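Local coordinates for thioredoxin (Thermosipho africanus, PDB 6MOS), which probably acts as a small thiol-disulfide oxidoreductase of the thioredoxin family, exchanging electrons through a redox-active pair of cysteines, at residues E60-I65 against S69-K74. Numbering follows the deposited sequence.
With TAM (tris(hydroxyethyl)aminomethane), chain B.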
ATOM      1  N   GLU A  60       6.037  -3.899   1.933  1.00 22.86           N
ATOM      2  CA  GLU A  60       6.236  -5.105   1.151  1.00 17.33           C
ATOM      3  C   GLU A  60       5.675  -4.857  -0.242  1.00 23.46           C
ATOM      4  O   GLU A  60       4.513  -4.466  -0.377  1.00 22.43           O
ATOM      5  CB  GLU A  60       5.555  -6.297   1.806  1.00 21.45           C
ATOM      6  CG  GLU A  60       5.780  -7.572   1.025  1.00 25.33           C
ATOM      7  CD  GLU A  60       5.182  -8.796   1.690  1.00 32.45           C
ATOM      8  OE1 GLU A  60       4.520  -8.653   2.745  1.00 24.43           O
ATOM      9  OE2 GLU A  60       5.372  -9.905   1.133  1.00 29.68           O
ATOM     10  N   VAL A  61       6.503  -5.044  -1.263  1.00 20.19           N
ATOM     11  CA  VAL A  61       6.072  -4.864  -2.648  1.00 16.94           C
ATOM     12  C   VAL A  61       5.749  -6.246  -3.196  1.00 24.38           C
ATOM     13  O   VAL A  61       6.588  -7.155  -3.149  1.00 23.86           O
ATOM     14  CB  VAL A  61       7.142  -4.149  -3.489  1.00 19.71           C
ATOM     15  CG1 VAL A  61       6.629  -3.925  -4.910  1.00 24.85           C
ATOM     16  CG2 VAL A  61       7.496  -2.816  -2.854  1.00 21.98           C
ATOM     17  N   ILE A  62       4.518  -6.426  -3.665  1.00 18.05           N
ATOM     18  CA  ILE A  62       3.983  -7.740  -3.992  1.00 20.03           C
ATOM     19  C   ILE A  62       3.603  -7.723  -5.463  1.00 25.49           C
ATOM     20  O   ILE A  62       2.806  -6.879  -5.888  1.00 24.04           O
ATOM     21  CB  ILE A  62       2.774  -8.091  -3.114  1.00 24.42           C
ATOM     22  CG1 ILE A  62       3.192  -8.090  -1.644  1.00 23.04           C
ATOM     23  CG2 ILE A  62       2.165  -9.437  -3.531  1.00 27.54           C
ATOM     24  CD1 ILE A  62       2.043  -8.081  -0.676  1.00 26.29           C
ATOM     25  N   ASP A  63       4.183  -8.640  -6.238  1.00 24.28           N
ATOM     26  CA  ASP A  63       3.880  -8.744  -7.659  1.00 28.09           C
ATOM     27  C   ASP A  63       2.762  -9.764  -7.833  1.00 26.13           C
ATOM     28  O   ASP A  63       2.960 -10.961  -7.597  1.00 26.63           O
ATOM     29  CB  ASP A  63       5.116  -9.132  -8.464  1.00 28.17           C
ATOM     30  CG  ASP A  63       4.898  -8.933  -9.954  1.00 28.99           C
ATOM     31  OD1 ASP A  63       4.118  -9.716 -10.529  1.00 24.93           O
ATOM     32  OD2 ASP A  63       5.483  -7.989 -10.528  1.00 32.50           O
ATOM     33  N   VAL A  64       1.592  -9.291  -8.277  1.00 25.31           N
ATOM     34  CA  VAL A  64       0.406 -10.144  -8.306  1.00 23.82           C
ATOM     35  C   VAL A  64       0.488 -11.189  -9.407  1.00 27.05           C
ATOM     36  O   VAL A  64      -0.253 -12.177  -9.372  1.00 26.37           O
ATOM     37  CB  VAL A  64      -0.872  -9.295  -8.442  1.00 26.79           C
ATOM     38  CG1 VAL A  64      -0.940  -8.300  -7.293  1.00 24.27           C
ATOM     39  CG2 VAL A  64      -0.944  -8.582  -9.810  1.00 26.41           C
ATOM     40  N   ILE A  65       1.375 -11.001 -10.377  1.00 25.93           N
ATOM     41  CA  ILE A  65       1.544 -11.971 -11.449  1.00 22.75           C
ATOM     42  C   ILE A  65       2.567 -13.020 -11.057  1.00 27.20           C
ATOM     43  O   ILE A  65       2.347 -14.215 -11.263  1.00 28.42           O
ATOM     44  CB  ILE A  65       1.930 -11.275 -12.773  1.00 26.48           C
ATOM     45  CG1 ILE A  65       0.750 -10.474 -13.321  1.00 26.58           C
ATOM     46  CG2 ILE A  65       2.369 -12.311 -13.810  1.00 29.77           C
ATOM     47  CD1 ILE A  65       1.071  -9.709 -14.599  1.00 35.14           C
ATOM     48  N   SER A  69      -0.624 -15.959  -5.064  1.00 26.97           N
ATOM     49  CA  SER A  69      -1.328 -16.650  -3.982  0.58 27.65           C
ATOM     50  C   SER A  69      -1.844 -15.668  -2.925  1.00 27.52           C
ATOM     51  O   SER A  69      -3.047 -15.595  -2.660  1.00 28.12           O
ATOM     52  CB  SER A  69      -0.407 -17.685  -3.325  0.58 29.83           C
ATOM     53  OG  SER A  69      -0.152 -18.774  -4.190  0.58 36.64           O
ATOM     54  N   TYR A  70      -0.931 -14.939  -2.286  1.00 22.18           N
ATOM     55  CA  TYR A  70      -1.358 -14.024  -1.226  1.00 22.15           C
ATOM     56  C   TYR A  70      -2.297 -12.930  -1.743  1.00 22.42           C
ATOM     57  O   TYR A  70      -3.333 -12.695  -1.095  1.00 25.32           O
ATOM     58  CB  TYR A  70      -0.134 -13.432  -0.503  1.00 24.12           C
ATOM     59  CG  TYR A  70      -0.502 -12.374   0.521  1.00 25.14           C
ATOM     60  CD1 TYR A  70      -1.121 -12.718   1.722  1.00 23.58           C
ATOM     61  CD2 TYR A  70      -0.240 -11.028   0.285  1.00 27.20           C
ATOM     62  CE1 TYR A  70      -1.469 -11.741   2.660  1.00 28.76           C
ATOM     63  CE2 TYR A  70      -0.585 -10.044   1.214  1.00 24.73           C
ATOM     64  CZ  TYR A  70      -1.199 -10.406   2.398  1.00 29.58           C
ATOM     65  OH  TYR A  70      -1.545  -9.423   3.316  1.00 31.52           O
ATOM     66  N   PRO A  71      -2.041 -12.270  -2.880  1.00 25.68           N
ATOM     67  CA  PRO A  71      -3.045 -11.317  -3.398  1.00 24.14           C
ATOM     68  C   PRO A  71      -4.414 -11.941  -3.590  1.00 23.52           C
ATOM     69  O   PRO A  71      -5.433 -11.298  -3.303  1.00 25.84           O
ATOM     70  CB  PRO A  71      -2.437 -10.862  -4.734  1.00 27.13           C
ATOM     71  CG  PRO A  71      -0.979 -11.051  -4.562  1.00 24.95           C
ATOM     72  CD  PRO A  71      -0.817 -12.265  -3.697  1.00 26.09           C
ATOM     73  N   ALA A  72      -4.469 -13.194  -4.049  1.00 25.58           N
ATOM     74  CA  ALA A  72      -5.765 -13.828  -4.262  1.00 30.13           C
ATOM     75  C   ALA A  72      -6.468 -14.085  -2.935  1.00 30.57           C
ATOM     76  O   ALA A  72      -7.687 -13.907  -2.824  1.00 32.91           O
ATOM     77  CB  ALA A  72      -5.583 -15.125  -5.054  1.00 28.47           C
ATOM     78  N   GLN A  73      -5.709 -14.477  -1.910  0.73 20.52           N
ATOM     79  CA  GLN A  73      -6.266 -14.638  -0.571  0.73 27.90           C
ATOM     80  C   GLN A  73      -6.792 -13.317  -0.021  0.73 24.47           C
ATOM     81  O   GLN A  73      -7.855 -13.283   0.611  0.73 27.11           O
ATOM     82  CB  GLN A  73      -5.208 -15.216   0.369  0.73 29.27           C
ATOM     83  CG  GLN A  73      -5.607 -15.240   1.844  0.73 39.51           C
ATOM     84  CD  GLN A  73      -4.418 -15.504   2.766  0.73 51.94           C
ATOM     85  OE1 GLN A  73      -3.640 -16.433   2.541  0.73 42.44           O
ATOM     86  NE2 GLN A  73      -4.274 -14.679   3.809  0.73 41.74           N
ATOM     87  N   LYS A  74      -6.065 -12.221  -0.249  1.00 21.45           N
ATOM     88  CA  LYS A  74      -6.497 -10.902   0.215  1.00 25.60           C
ATOM     89  C   LYS A  74      -7.566 -10.267  -0.663  1.00 26.68           C
ATOM     90  O   LYS A  74      -8.001  -9.145  -0.358  1.00 28.52           O
ATOM     91  CB  LYS A  74      -5.307  -9.947   0.294  1.00 29.93           C
ATOM     92  CG  LYS A  74      -4.345 -10.246   1.410  1.00 31.11           C
ATOM     93  CD  LYS A  74      -4.915  -9.958   2.794  1.00 31.58           C
ATOM     94  CE  LYS A  74      -5.029  -8.460   3.035  1.00 37.31           C
ATOM     95  NZ  LYS A  74      -5.401  -8.155   4.451  1.00 40.12           N
TER
HETATM   96  C   TAM B 201      10.614  -7.019   2.063  1.00 39.77           C
HETATM   97  C1  TAM B 201      10.219  -7.610   0.698  1.00 30.83           C
HETATM   98  C2  TAM B 201      10.264  -5.546   2.180  1.00 29.63           C
HETATM   99  C3  TAM B 201       9.923  -7.873   3.145  1.00 31.42           C
HETATM  100  C4  TAM B 201      10.229  -6.620  -0.460  1.00 45.67           C
HETATM  101  C5  TAM B 201      11.512  -4.663   2.264  1.00 38.59           C
HETATM  102  C6  TAM B 201       9.191  -7.122   4.256  1.00 26.13           C
HETATM  103  N   TAM B 201      12.060  -7.144   2.217  1.00 37.38           N
HETATM  104  O4  TAM B 201       8.898  -6.392  -0.822  1.00 25.82           O
HETATM  105  O5  TAM B 201      11.162  -3.305   2.178  1.00 45.22           O
HETATM  106  O6  TAM B 201      10.053  -6.744   5.316  1.00 36.32           O
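Ile62 presents both of its branches to the short helix 69-73, and the contact across the two segments is wholly apolar. With CG1 beside the backbone N (chi1 -60°), CG2 falls anti to that nitrogen and touches CG of Pro71 at 3.7 Å. The longer branch runs out to the neighbouring tyrosine: Ile62 CD1 lies 3.8 Å from Tyr70 CE2, at the ring edge and near its plane, the two side chains crossing at about a right angle. Lys74 CG lies over one face of the same ring, offset toward its rim. Val64, just past the strand end, adds CG1 at 3.9 Å from Pro71 CG, so that the proline ring meets a methyl from each residue. Cutting Ile62 back to an alanine removes CG2 and CD1, and would probably open a gap beside Pro71 and leave the Tyr70 ring edge without this apolar neighbour. In the thioredoxin fold, strand 58-63 forms one edge of the central sheet, parallel to strand 29-34, and a short loop leads into helix 69-73, which packs back on the same sheet; Phe33 touches both Ile62 and Tyr70. Among the polar groups, Tyr70 OH is hydrogen-bonded to Glu31. Asp63 shapes the strand exit by an Asx turn: its OD1 accepts from Ile65 N at 3.0 Å, on the anti side and 27° out of the carboxylate plane, and also from Glu66 N, while OD2 forms a salt bridge with Lys34. On the outer edge of strand 58-63, Val61 N donates to O4 of the bound tris(hydroxyethyl)aminomethane at 2.8 Å, and that hydroxyl returns a weak bond to Val61 O; Ile59 O also binds the ligand.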